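Local coordinates for protein putative N-acetylmuramoyl-L-alanine amidase,autolysin cwp6 (Peptoclostridium difficile, PDB 5J72) that probably cleaves the amide bond between N-acetylmuramic acid and L-alanine in peptidoglycan as a zinc-containing autolysin, and carries CWB2 modules that anchor it to the cell wall, at residues 3-8 against 76-81; 65-68 against 72-75; 220-225 against 233-238; 541-546 against 560-565; 556-561 against 598-603. One frame throughout, in Å; residues are numbered along the deposited sequence.

Contact 1 of 5, residues 3-8 against 76-81; sequences ININLQ and QSIKIN. With CA (calcium ion), chain C.
Three isoleucines meet in the hydrophobic interior of the N-terminal domain, Ile3 and Ile5 from one strand and Ile78 from another, while the outer side of the first strand carries a calcium site. The two strands are not neighbours in a sheet: their nearest CA atoms, those of Ile5 and Ile78, lie 10.8 Å apart, a spacing spanned by side chains and not by backbone bonds. Ile3 and Ile78 reach toward each other tip to tip, CD1 against CD1 at 3.7 Å. For Ile3 this works because CG1 extends trans to the backbone N (chi1 179°) and chi2 continues the line inward. Ile5 CD1 stands farther off, 4.3 Å from the same CD1 of Ile78, so one methyl serves two partners. Leu99 also packs on Ile3 and Ile5.

Alternation along strand 3-7 turns Asn6 to the opposite side. Its OD1 binds the calcium ion at 2.6 Å, and four waters fill further positions around the metal. Water 1, bound to the calcium at 2.4 Å, donates a hydrogen bond to Ile5 O at 3.2 Å, tying the strand backbone to the hydration shell. In strand 72-82, Gln76 and Ser77 both face Asn36 in a classic beta bulge just before Ile78.

Branched aliphatic chains suit the dry side and a neutral amide oxygen suits a hydrated cation; a single strand thus separates dispersion packing from metal chemistry, where one amide oxygen and four waters meet the ion and Asp154 is a further, charged residue of the site.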
# COMPACT_ATOMS: atom_id res chain seq x y z
N ILE A 3 -17.63 -17.78 -26.56
CA ILE A 3 -18.11 -17.34 -25.26
C ILE A 3 -16.94 -16.98 -24.40
O ILE A 3 -15.95 -17.73 -24.39
CB ILE A 3 -18.99 -18.44 -24.61
CG1 ILE A 3 -19.47 -17.97 -23.24
CG2 ILE A 3 -18.19 -19.75 -24.52
CD1 ILE A 3 -20.66 -18.80 -22.73
N ASN A 4 -17.01 -15.86 -23.71
CA ASN A 4 -15.90 -15.50 -22.84
C ASN A 4 -16.54 -15.16 -21.49
O ASN A 4 -17.51 -14.39 -21.47
CB ASN A 4 -15.14 -14.25 -23.36
CG ASN A 4 -13.98 -13.92 -22.36
OD1 ASN A 4 -14.15 -13.12 -21.40
ND2 ASN A 4 -12.81 -14.57 -22.46
N ILE A 5 -16.05 -15.71 -20.39
CA ILE A 5 -16.64 -15.37 -19.09
C ILE A 5 -15.55 -14.64 -18.25
O ILE A 5 -14.52 -15.25 -17.95
CB ILE A 5 -17.05 -16.69 -18.39
CG1 ILE A 5 -18.17 -17.39 -19.17
CG2 ILE A 5 -17.52 -16.41 -16.98
CD1 ILE A 5 -18.47 -18.84 -18.58
N ASN A 6 -15.80 -13.45 -17.84
CA ASN A 6 -14.79 -12.70 -17.08
C ASN A 6 -15.28 -12.45 -15.65
O ASN A 6 -16.20 -11.64 -15.46
CB ASN A 6 -14.58 -11.35 -17.75
CG ASN A 6 -13.45 -10.56 -17.04
OD1 ASN A 6 -12.50 -11.14 -16.46
ND2 ASN A 6 -13.44 -9.26 -17.09
N LEU A 7 -14.68 -13.16 -14.68
CA LEU A 7 -15.08 -13.02 -13.27
C LEU A 7 -14.05 -12.12 -12.58
O LEU A 7 -12.84 -12.28 -12.79
CB LEU A 7 -15.09 -14.39 -12.55
CG LEU A 7 -16.10 -15.39 -13.19
CD1 LEU A 7 -16.08 -16.71 -12.29
CD2 LEU A 7 -17.51 -14.76 -13.30
N GLN A 8 -14.52 -11.19 -11.78
CA GLN A 8 -13.53 -10.27 -11.12
C GLN A 8 -12.65 -10.94 -10.04
O GLN A 8 -11.42 -10.72 -10.00
CB GLN A 8 -14.30 -9.11 -10.53
CG GLN A 8 -13.37 -8.12 -9.72
CD GLN A 8 -14.21 -7.04 -9.09
OE1 GLN A 8 -15.37 -7.26 -8.75
NE2 GLN A 8 -13.61 -5.82 -8.87
N GLN A 76 -22.28 -24.34 -13.27
CA GLN A 76 -23.06 -25.48 -13.84
C GLN A 76 -23.71 -25.18 -15.17
O GLN A 76 -23.79 -26.07 -16.02
CB GLN A 76 -24.19 -25.83 -12.90
CG GLN A 76 -23.68 -26.00 -11.44
CD GLN A 76 -22.83 -27.20 -11.33
OE1 GLN A 76 -23.28 -28.30 -11.60
NE2 GLN A 76 -21.60 -27.06 -10.90
N SER A 77 -24.16 -23.97 -15.37
CA SER A 77 -24.92 -23.70 -16.56
C SER A 77 -25.19 -22.24 -16.76
O SER A 77 -25.03 -21.42 -15.85
CB SER A 77 -26.29 -24.43 -16.47
OG SER A 77 -27.06 -23.90 -15.39
N ILE A 78 -25.62 -21.90 -17.98
CA ILE A 78 -26.05 -20.54 -18.27
C ILE A 78 -27.41 -20.63 -18.91
O ILE A 78 -27.58 -21.39 -19.87
CB ILE A 78 -25.06 -19.86 -19.28
CG1 ILE A 78 -23.70 -19.68 -18.61
CG2 ILE A 78 -25.66 -18.50 -19.70
CD1 ILE A 78 -22.60 -19.09 -19.58
N LYS A 79 -28.38 -19.87 -18.39
CA LYS A 79 -29.68 -19.89 -18.99
C LYS A 79 -29.86 -18.56 -19.74
O LYS A 79 -29.61 -17.51 -19.14
CB LYS A 79 -30.80 -19.98 -17.90
CG LYS A 79 -32.22 -19.93 -18.54
CD LYS A 79 -33.34 -20.32 -17.51
CE LYS A 79 -34.70 -19.95 -18.01
NZ LYS A 79 -35.76 -20.54 -17.14
N ILE A 80 -30.26 -18.61 -21.00
CA ILE A 80 -30.48 -17.40 -21.79
C ILE A 80 -31.93 -17.01 -21.68
O ILE A 80 -32.80 -17.77 -22.10
CB ILE A 80 -30.05 -17.72 -23.22
CG1 ILE A 80 -28.55 -18.14 -23.21
CG2 ILE A 80 -30.31 -16.50 -24.14
CD1 ILE A 80 -28.08 -18.84 -24.52
N ASN A 81 -32.19 -15.86 -21.10
CA ASN A 81 -33.57 -15.46 -20.83
C ASN A 81 -34.24 -14.72 -22.05
O ASN A 81 -34.59 -13.55 -21.88
CB ASN A 81 -33.60 -14.58 -19.57
CG ASN A 81 -33.01 -15.29 -18.35
OD1 ASN A 81 -33.34 -16.48 -18.11
ND2 ASN A 81 -32.11 -14.66 -17.55
CA CA C . -10.42 -12.23 -17.68
O HOH W 1 -12.03 -13.49 -18.95
O HOH W 2 -10.22 -13.72 -15.90
O HOH W 3 -9.18 -13.41 -18.90
O HOH W 4 -8.99 -11.00 -16.38

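Contact 2 of 5, residues 65-68 against 72-75; sequences KDPE and VWEL
Trp73, the second residue of strand 72-82, makes the whole contact by reaching Lys65 and Pro67 with the six-membered end of its indole. With CG beside the backbone N (chi1 -67°), the ring leaves the strand and extends toward the loop. Trp73 CH2 lies 3.9 Å from Lys65 CB, and Trp73 CZ2 meets Lys65 O at 3.8 Å, the oxygen lying at the ring edge and near its plane. Pro67 CD approaches Trp73 CZ2 obliquely at 4.2 Å. A large flat residue can serve the aliphatic base of a lysine and a rigid proline together. Polar ends are joined through Gln108, whose OE1 accepts a hydrogen bond from Trp73 NE1 while its NE2 donates to Lys65 O, so one amide fixes both ring and loop, and the folded chain of Lys65 leads its NZ off to Pro43 O. Further on, Glu74 forms a salt bridge with Lys102, and Leu75 packs on Phe37.

The loop thus joins strands 56-63 and 72-82, with Trp73 lodged against Met42 and Leu44 of strand 42-51, Cys39 of strand 30-39 and the ring of Tyr63, while strand 106-113 supplies Gln108.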
# COMPACT_ATOMS: atom_id res chain seq x y z
N LYS A 65 -24.27 -16.84 0.22
CA LYS A 65 -24.70 -18.17 0.69
C LYS A 65 -23.54 -18.82 1.42
O LYS A 65 -22.40 -18.73 0.98
CB LYS A 65 -25.11 -19.08 -0.51
CG LYS A 65 -26.30 -18.55 -1.36
CD LYS A 65 -27.62 -18.57 -0.65
CE LYS A 65 -28.16 -19.97 -0.44
NZ LYS A 65 -28.53 -20.65 -1.73
N ASP A 66 -23.81 -19.49 2.56
CA ASP A 66 -22.77 -20.12 3.35
C ASP A 66 -22.89 -21.64 3.20
O ASP A 66 -23.80 -22.25 3.75
CB ASP A 66 -22.90 -19.67 4.81
CG ASP A 66 -21.56 -19.50 5.49
OD1 ASP A 66 -20.53 -19.79 4.86
OD2 ASP A 66 -21.54 -19.12 6.65
N PRO A 67 -21.98 -22.29 2.48
CA PRO A 67 -22.08 -23.74 2.26
C PRO A 67 -21.80 -24.61 3.48
O PRO A 67 -20.89 -24.35 4.24
CB PRO A 67 -21.10 -23.96 1.09
CG PRO A 67 -20.00 -22.93 1.40
CD PRO A 67 -20.79 -21.71 1.79
N GLU A 68 -22.63 -25.66 3.64
CA GLU A 68 -22.49 -26.59 4.78
C GLU A 68 -21.25 -27.46 4.62
O GLU A 68 -20.67 -27.92 5.62
CB GLU A 68 -23.71 -27.52 4.88
CG GLU A 68 -25.00 -26.72 5.16
CD GLU A 68 -25.02 -26.09 6.55
OE1 GLU A 68 -24.18 -26.39 7.42
OE2 GLU A 68 -25.93 -25.27 6.80
N VAL A 72 -15.94 -24.41 -2.73
CA VAL A 72 -15.59 -23.92 -4.08
C VAL A 72 -16.87 -23.89 -4.91
O VAL A 72 -17.54 -24.93 -5.05
CB VAL A 72 -14.55 -24.85 -4.76
CG1 VAL A 72 -14.30 -24.34 -6.20
CG2 VAL A 72 -13.24 -24.86 -3.93
N TRP A 73 -17.22 -22.73 -5.44
CA TRP A 73 -18.38 -22.55 -6.28
C TRP A 73 -18.01 -22.97 -7.69
O TRP A 73 -17.05 -22.41 -8.24
CB TRP A 73 -18.80 -21.07 -6.28
CG TRP A 73 -19.29 -20.63 -4.98
CD1 TRP A 73 -18.65 -19.83 -4.07
CD2 TRP A 73 -20.55 -21.01 -4.37
NE1 TRP A 73 -19.41 -19.74 -2.91
CE2 TRP A 73 -20.58 -20.45 -3.08
CE3 TRP A 73 -21.65 -21.78 -4.81
CZ2 TRP A 73 -21.68 -20.62 -2.21
CZ3 TRP A 73 -22.75 -21.95 -3.95
CH2 TRP A 73 -22.75 -21.38 -2.68
N GLU A 74 -18.75 -23.90 -8.29
CA GLU A 74 -18.43 -24.42 -9.63
C GLU A 74 -19.55 -24.06 -10.57
O GLU A 74 -20.72 -24.26 -10.26
CB GLU A 74 -18.31 -25.96 -9.57
CG GLU A 74 -17.13 -26.32 -8.66
CD GLU A 74 -16.81 -27.83 -8.61
OE1 GLU A 74 -17.20 -28.56 -9.48
OE2 GLU A 74 -16.15 -28.26 -7.66
N LEU A 75 -19.20 -23.52 -11.72
CA LEU A 75 -20.23 -23.09 -12.68
C LEU A 75 -20.94 -24.31 -13.29
O LEU A 75 -20.26 -25.22 -13.77
CB LEU A 75 -19.52 -22.30 -13.85
CG LEU A 75 -20.50 -21.82 -14.95
CD1 LEU A 75 -21.56 -20.85 -14.48
CD2 LEU A 75 -19.62 -21.19 -16.08

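Contact 3 of 5, residues 220-225 against 233-238; sequences KAVSQI and VTRIGG
Val222 turns both methyls to the strand, while Val233 answers with CG2: chi1 is 171° in Val222, which places CG1 trans to the backbone N and CG2 beside it, and Val233 has nearly the same torsion. Val222 CG1 comes to 4.2 Å from Val233 CG2, the two side chains crossing obliquely. The second methyl, CG2 of Val222, has a different partner, Arg235 NH2 at 3.6 Å. Arg235 gets there by running extended through chi1 and chi2 and then bending at chi3 (-70°), which turns the guanidinium toward the helix; the methyl approaches this flat group at a slant. Beta-branched valine fits well, since its two methyls can serve two different neighbours on the strand.

Arginine suits a place at the margin, where its methylenes can lie over the sheet while its charged end finds backbone acceptors. Arg235 NH1 bonds to Val217 O and Gly212 O, in the link that leads into the helix, and this anchors the group that Val222 touches. Ile210 of strand 207-211 packs against all three side chains and forms the floor beneath them.

Strand 207-211, helix 219-228 and strand 232-236 make up a beta-alpha-beta crossover, in which the helix packs against the two parallel strands it connects. Strand 232-236 is the outermost strand on its side of a four-stranded parallel sheet with order 2-1-3-4, in the region of the CWB2 modules.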
# COMPACT_ATOMS: atom_id res chain seq x y z
N LYS A 220 16.39 -10.26 -29.26
CA LYS A 220 16.68 -11.65 -28.91
C LYS A 220 15.59 -12.14 -27.97
O LYS A 220 15.19 -13.30 -28.05
CB LYS A 220 18.02 -11.79 -28.19
CG LYS A 220 19.20 -11.21 -28.99
CD LYS A 220 20.47 -12.00 -28.70
CE LYS A 220 21.63 -11.46 -29.56
NZ LYS A 220 22.89 -12.18 -29.26
N ALA A 221 15.13 -11.26 -27.05
CA ALA A 221 14.03 -11.69 -26.19
C ALA A 221 12.78 -11.78 -27.07
O ALA A 221 11.97 -12.68 -26.87
CB ALA A 221 13.81 -10.70 -25.04
N VAL A 222 12.59 -10.87 -28.03
CA VAL A 222 11.40 -10.95 -28.85
C VAL A 222 11.37 -12.33 -29.53
O VAL A 222 10.30 -12.94 -29.56
CB VAL A 222 11.36 -9.81 -29.87
CG1 VAL A 222 10.23 -10.03 -30.87
CG2 VAL A 222 11.17 -8.47 -29.14
N SER A 223 12.52 -12.84 -30.05
CA SER A 223 12.45 -14.15 -30.71
C SER A 223 12.14 -15.21 -29.77
O SER A 223 11.41 -16.13 -30.16
CB SER A 223 13.77 -14.49 -31.42
OG SER A 223 14.10 -13.39 -32.24
N GLN A 224 12.64 -15.18 -28.54
CA GLN A 224 12.28 -16.29 -27.65
C GLN A 224 10.77 -16.23 -27.26
O GLN A 224 10.15 -17.26 -27.03
CB GLN A 224 13.10 -16.30 -26.37
CG GLN A 224 14.55 -16.63 -26.63
CD GLN A 224 15.26 -16.99 -25.33
OE1 GLN A 224 14.67 -17.19 -24.29
NE2 GLN A 224 16.59 -17.05 -25.38
N ILE A 225 10.20 -15.03 -27.21
CA ILE A 225 8.77 -14.93 -26.89
C ILE A 225 8.00 -15.55 -28.06
O ILE A 225 7.11 -16.36 -27.83
CB ILE A 225 8.42 -13.43 -26.75
CG1 ILE A 225 9.03 -12.90 -25.37
CG2 ILE A 225 6.88 -13.22 -26.80
CD1 ILE A 225 8.92 -11.38 -25.30
N VAL A 233 3.96 -8.83 -31.72
CA VAL A 233 4.61 -8.13 -30.64
C VAL A 233 4.55 -6.60 -30.83
O VAL A 233 5.09 -6.08 -31.83
CB VAL A 233 6.06 -8.58 -30.49
CG1 VAL A 233 6.75 -7.71 -29.46
CG2 VAL A 233 6.14 -10.05 -30.07
N THR A 234 3.90 -5.87 -29.91
CA THR A 234 3.84 -4.41 -29.97
C THR A 234 4.89 -3.90 -29.06
O THR A 234 5.24 -4.55 -28.05
CB THR A 234 2.45 -3.93 -29.50
OG1 THR A 234 1.51 -4.20 -30.55
CG2 THR A 234 2.41 -2.42 -29.18
N ARG A 235 5.46 -2.71 -29.34
CA ARG A 235 6.49 -2.21 -28.42
C ARG A 235 6.17 -0.75 -28.15
O ARG A 235 5.84 0.00 -29.08
CB ARG A 235 7.92 -2.28 -29.01
CG ARG A 235 8.97 -1.91 -27.93
CD ARG A 235 10.40 -1.82 -28.50
NE ARG A 235 10.91 -3.14 -28.87
CZ ARG A 235 11.69 -3.86 -28.08
NH1 ARG A 235 12.03 -3.40 -26.88
NH2 ARG A 235 12.12 -5.05 -28.47
N ILE A 236 6.24 -0.36 -26.89
CA ILE A 236 5.96 1.01 -26.45
C ILE A 236 7.17 1.33 -25.62
O ILE A 236 7.38 0.75 -24.57
CB ILE A 236 4.70 1.14 -25.61
CG1 ILE A 236 3.45 0.72 -26.42
CG2 ILE A 236 4.58 2.62 -25.15
CD1 ILE A 236 2.28 0.41 -25.53
N GLY A 237 8.01 2.27 -26.09
CA GLY A 237 9.23 2.59 -25.34
C GLY A 237 9.82 3.85 -25.95
O GLY A 237 9.97 3.93 -27.16
N GLY A 238 10.12 4.84 -25.10
CA GLY A 238 10.68 6.09 -25.60
C GLY A 238 12.14 6.18 -25.21
O GLY A 238 12.71 5.20 -24.74

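Contact 4 of 5, residues 541-546 against 560-565; sequences VEIYYK and SNILKR
Ile543 points the end of its side chain, CD1, into a shallow hollow on the helix between Ile562 and Leu563. The methyl rests 3.5 Å from Ile562 CG2, tighter than usual carbon packing, and equally 3.5 Å from Leu563 N, so it presses on the helix backbone as well as on side chains. Leu563 CB forms the far wall of the hollow, 3.9 Å from the same CD1. Ile543 and Ile562 cross at about a right angle, and the slim ethyl arm of Ile543 lets its terminal methyl reach the helix backbone.

A second fit lies toward the start of the strand. The fork of Val541 receives Leu563 CD1, which is 3.6 Å from CG1 and 4.0 Å from CG2. Val541 has CG1 set between the backbone N and the carbonyl carbon (chi1 53°), and this spreads both methyls toward the leucine. Strand 541-544 and helix 560-565 run nearly antiparallel, at 167°, with their short axes 8.7 Å apart.

Glu542 points to the other face of the sheet, where Tyr544 OH donates to its OE2 at 3.1 Å from above the carboxylate plane. Arg575 and Lys578 form salt bridges to OE1, which would favour the ionised form. The strand thereby divides its chemistry: shape and dispersion bind it to the helix, whereas charge is gathered and compensated on the reverse side.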
# COMPACT_ATOMS: atom_id res chain seq x y z
N VAL A 541 17.75 20.99 23.50
CA VAL A 541 17.15 19.70 23.83
C VAL A 541 17.49 19.36 25.29
O VAL A 541 18.60 19.66 25.77
CB VAL A 541 17.72 18.62 22.82
CG1 VAL A 541 19.24 18.64 22.81
CG2 VAL A 541 17.27 17.21 23.22
N GLU A 542 16.54 18.73 26.00
CA GLU A 542 16.73 18.27 27.37
C GLU A 542 15.89 17.05 27.55
O GLU A 542 14.89 16.90 26.85
CB GLU A 542 16.29 19.33 28.40
CG GLU A 542 14.85 19.80 28.16
CD GLU A 542 14.51 21.03 29.05
OE1 GLU A 542 15.46 21.79 29.42
OE2 GLU A 542 13.33 21.20 29.40
N ILE A 543 16.28 16.19 28.45
CA ILE A 543 15.49 15.01 28.68
C ILE A 543 15.32 14.88 30.18
O ILE A 543 16.29 15.05 30.91
CB ILE A 543 16.25 13.78 28.07
CG1 ILE A 543 16.50 14.03 26.52
CG2 ILE A 543 15.45 12.49 28.35
CD1 ILE A 543 17.16 12.89 25.82
N TYR A 544 14.13 14.56 30.65
CA TYR A 544 13.88 14.32 32.06
C TYR A 544 13.97 12.89 32.36
O TYR A 544 13.48 12.06 31.56
CB TYR A 544 12.47 14.80 32.43
CG TYR A 544 12.41 16.29 32.44
CD1 TYR A 544 12.07 17.00 31.31
CD2 TYR A 544 12.79 17.02 33.58
CE1 TYR A 544 12.10 18.38 31.28
CE2 TYR A 544 12.83 18.39 33.56
CZ TYR A 544 12.49 19.08 32.41
OH TYR A 544 12.56 20.44 32.35
N TYR A 545 14.54 12.52 33.50
CA TYR A 545 14.59 11.11 33.84
C TYR A 545 14.17 10.96 35.33
O TYR A 545 13.92 11.98 35.94
CB TYR A 545 16.00 10.52 33.54
CG TYR A 545 17.11 11.17 34.36
CD1 TYR A 545 17.61 12.42 34.02
CD2 TYR A 545 17.63 10.53 35.48
CE1 TYR A 545 18.60 13.03 34.79
CE2 TYR A 545 18.62 11.13 36.25
CZ TYR A 545 19.10 12.38 35.90
OH TYR A 545 20.10 12.93 36.68
N LYS A 546 14.08 9.75 35.88
CA LYS A 546 13.55 9.59 37.24
C LYS A 546 14.57 10.06 38.31
O LYS A 546 15.76 9.72 38.22
CB LYS A 546 13.18 8.15 37.48
CG LYS A 546 12.04 7.62 36.64
CD LYS A 546 11.71 6.25 37.07
CE LYS A 546 10.52 5.72 36.35
NZ LYS A 546 10.08 4.37 36.88
N SER A 560 20.93 9.96 28.72
CA SER A 560 22.27 10.36 28.22
C SER A 560 22.47 9.85 26.80
O SER A 560 22.90 10.63 25.94
CB SER A 560 23.38 9.77 29.09
OG SER A 560 23.04 10.05 30.45
N ASN A 561 22.12 8.57 26.55
CA ASN A 561 22.25 7.98 25.19
C ASN A 561 21.42 8.76 24.18
O ASN A 561 21.93 9.14 23.12
CB ASN A 561 21.80 6.54 25.21
CG ASN A 561 22.75 5.64 25.91
OD1 ASN A 561 23.91 6.03 26.02
ND2 ASN A 561 22.35 4.46 26.41
N ILE A 562 20.12 9.03 24.48
CA ILE A 562 19.26 9.76 23.49
C ILE A 562 19.73 11.14 23.26
O ILE A 562 19.78 11.63 22.13
CB ILE A 562 17.77 9.73 24.02
CG1 ILE A 562 17.27 8.27 24.01
CG2 ILE A 562 16.88 10.68 23.16
CD1 ILE A 562 16.02 8.02 24.86
N LEU A 563 20.12 11.83 24.33
CA LEU A 563 20.61 13.21 24.15
C LEU A 563 21.86 13.20 23.23
O LEU A 563 22.01 14.00 22.34
CB LEU A 563 20.98 13.73 25.60
CG LEU A 563 21.59 15.14 25.59
CD1 LEU A 563 20.62 16.18 25.08
CD2 LEU A 563 21.99 15.50 27.02
N LYS A 564 22.78 12.25 23.50
CA LYS A 564 23.99 12.13 22.65
C LYS A 564 23.55 11.91 21.19
O LYS A 564 23.99 12.64 20.30
CB LYS A 564 24.80 10.91 23.14
CG LYS A 564 26.08 10.67 22.34
CD LYS A 564 26.94 9.56 22.98
CE LYS A 564 28.46 9.78 22.69
NZ LYS A 564 29.22 8.48 22.56
N ARG A 565 22.63 10.91 20.94
CA ARG A 565 22.27 10.66 19.51
C ARG A 565 21.60 11.85 18.85
O ARG A 565 21.86 12.14 17.69
CB ARG A 565 21.40 9.42 19.41
CG ARG A 565 22.16 8.15 19.86
CD ARG A 565 23.49 7.94 19.07
NE ARG A 565 23.89 6.56 19.29
CZ ARG A 565 24.82 5.94 18.57
NH1 ARG A 565 25.10 4.67 18.81
NH2 ARG A 565 25.48 6.58 17.63

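Contact 5 of 5, residues 556-561 against 598-603; sequences KTAASN and PAILVE
Ile600 turns its branch methyl, CG2, toward the helix and meets Ala558 and Ala559 side by side. Its chi1 of 55° puts CG1 between the backbone N and the carbonyl carbon and CG2 beside the N, so it is CG2 that makes the contact. That methyl lies 4.2 Å from Ala558 CB, which points at the strand. It is 4.3 Å from both the CB and the backbone N of Ala559, whose own CB looks past the strand to pack on Ile543 and Tyr545. Alanine suits both positions because its short side chain lets helix and sheet draw close: the CA atoms of Ala559 and Ile600 are 6.7 Å apart.

On the outer part of the helix, Ser560 OG folds back one turn and donates to Lys556 O at 2.6 Å. The backbone N of Ser560 also bonds to this oxygen, at 3.0 Å, and the two donors approach from opposite faces of the carbonyl plane. The hydroxyl is thus satisfied within its own helix, away from the apolar interface.

Along strand 599-606 the next residue, Leu601, is directed to the other face of the sheet and packs on His530. The zinc lies about 13 Å from the Ile600 side chain. A helix laid on a mixed six-stranded sheet, with one zinc ligand, His530, on a strand and the others, His460 and Glu477, after a strand and at the start of a helix, belongs to the zinc-dependent amidase_3 fold.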
# COMPACT_ATOMS: atom_id res chain seq x y z
N LYS A 556 18.67 7.28 33.70
CA LYS A 556 19.74 8.26 33.48
C LYS A 556 20.60 7.83 32.22
O LYS A 556 21.02 8.67 31.44
CB LYS A 556 20.68 8.31 34.73
CG LYS A 556 21.65 9.47 34.62
CD LYS A 556 22.60 9.52 35.85
CE LYS A 556 23.29 10.89 35.90
NZ LYS A 556 24.04 11.03 37.17
N THR A 557 20.87 6.52 32.09
CA THR A 557 21.64 6.04 30.93
C THR A 557 20.81 6.30 29.65
O THR A 557 21.35 6.79 28.64
CB THR A 557 21.90 4.55 31.09
OG1 THR A 557 22.70 4.36 32.28
CG2 THR A 557 22.64 3.97 29.89
N ALA A 558 19.52 5.99 29.72
CA ALA A 558 18.61 6.20 28.57
C ALA A 558 18.63 7.65 28.18
O ALA A 558 18.84 7.97 27.02
CB ALA A 558 17.18 5.78 28.97
N ALA A 559 18.49 8.58 29.14
CA ALA A 559 18.45 10.00 28.76
C ALA A 559 19.78 10.49 28.17
O ALA A 559 19.80 11.32 27.26
CB ALA A 559 18.07 10.86 30.01
N SER A 560 20.93 9.96 28.72
CA SER A 560 22.27 10.36 28.22
C SER A 560 22.47 9.85 26.80
O SER A 560 22.90 10.63 25.94
CB SER A 560 23.38 9.77 29.09
OG SER A 560 23.04 10.05 30.45
N ASN A 561 22.12 8.57 26.55
CA ASN A 561 22.25 7.98 25.19
C ASN A 561 21.42 8.76 24.18
O ASN A 561 21.93 9.14 23.12
CB ASN A 561 21.80 6.54 25.21
CG ASN A 561 22.75 5.64 25.91
OD1 ASN A 561 23.91 6.03 26.02
ND2 ASN A 561 22.35 4.46 26.41
N PRO A 598 11.25 1.69 33.65
CA PRO A 598 12.12 2.83 33.32
C PRO A 598 11.41 3.78 32.29
O PRO A 598 10.90 3.31 31.29
CB PRO A 598 13.37 2.16 32.73
CG PRO A 598 13.29 0.78 33.11
CD PRO A 598 11.82 0.43 33.16
N ALA A 599 11.44 5.08 32.56
CA ALA A 599 10.72 6.08 31.77
C ALA A 599 11.43 7.36 31.70
O ALA A 599 12.04 7.76 32.69
CB ALA A 599 9.34 6.32 32.40
N ILE A 600 11.41 8.03 30.55
CA ILE A 600 12.03 9.33 30.38
C ILE A 600 11.10 10.15 29.53
O ILE A 600 10.19 9.61 28.88
CB ILE A 600 13.38 9.30 29.65
CG1 ILE A 600 13.19 8.55 28.27
CG2 ILE A 600 14.45 8.53 30.53
CD1 ILE A 600 14.39 8.69 27.39
N LEU A 601 11.35 11.45 29.50
CA LEU A 601 10.57 12.34 28.68
C LEU A 601 11.51 13.22 27.93
O LEU A 601 12.27 14.01 28.50
CB LEU A 601 9.55 13.16 29.48
CG LEU A 601 8.62 14.08 28.67
CD1 LEU A 601 7.31 14.22 29.42
CD2 LEU A 601 9.17 15.46 28.41
N VAL A 602 11.47 13.11 26.61
CA VAL A 602 12.34 13.85 25.73
C VAL A 602 11.69 15.12 25.27
O VAL A 602 10.59 15.06 24.74
CB VAL A 602 12.66 13.00 24.46
CG1 VAL A 602 13.59 13.76 23.51
CG2 VAL A 602 13.28 11.65 24.88
N GLU A 603 12.37 16.29 25.48
CA GLU A 603 11.87 17.56 24.94
C GLU A 603 12.79 17.77 23.76
O GLU A 603 13.89 18.37 23.94
CB GLU A 603 12.02 18.69 25.95
CG GLU A 603 11.14 18.43 27.15
CD GLU A 603 9.71 18.95 26.92
OE1 GLU A 603 9.40 19.37 25.80
OE2 GLU A 603 8.92 18.92 27.87

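Contacts 1, 4 and 5 are buried, whereas contacts 2 and 3 lie partly exposed at the margins of their domains. Contacts 1 and 2 share strand 72-82 and touch where Ile5 CD1 meets Leu75 CD2 at 3.6 Å. Contacts 4 and 5 are bound more closely: both use helix 554-569, and their strands 541-544 and 599-606 are antiparallel neighbours in the amidase sheet. Contact 3 stands apart in the CWB2 region. Aliphatic side chains dominate the buried three, while the marginal two bring in an indole, a lysine or an arginine whose polar groups find partners nearby. Metal enters directly in contact 1 alone.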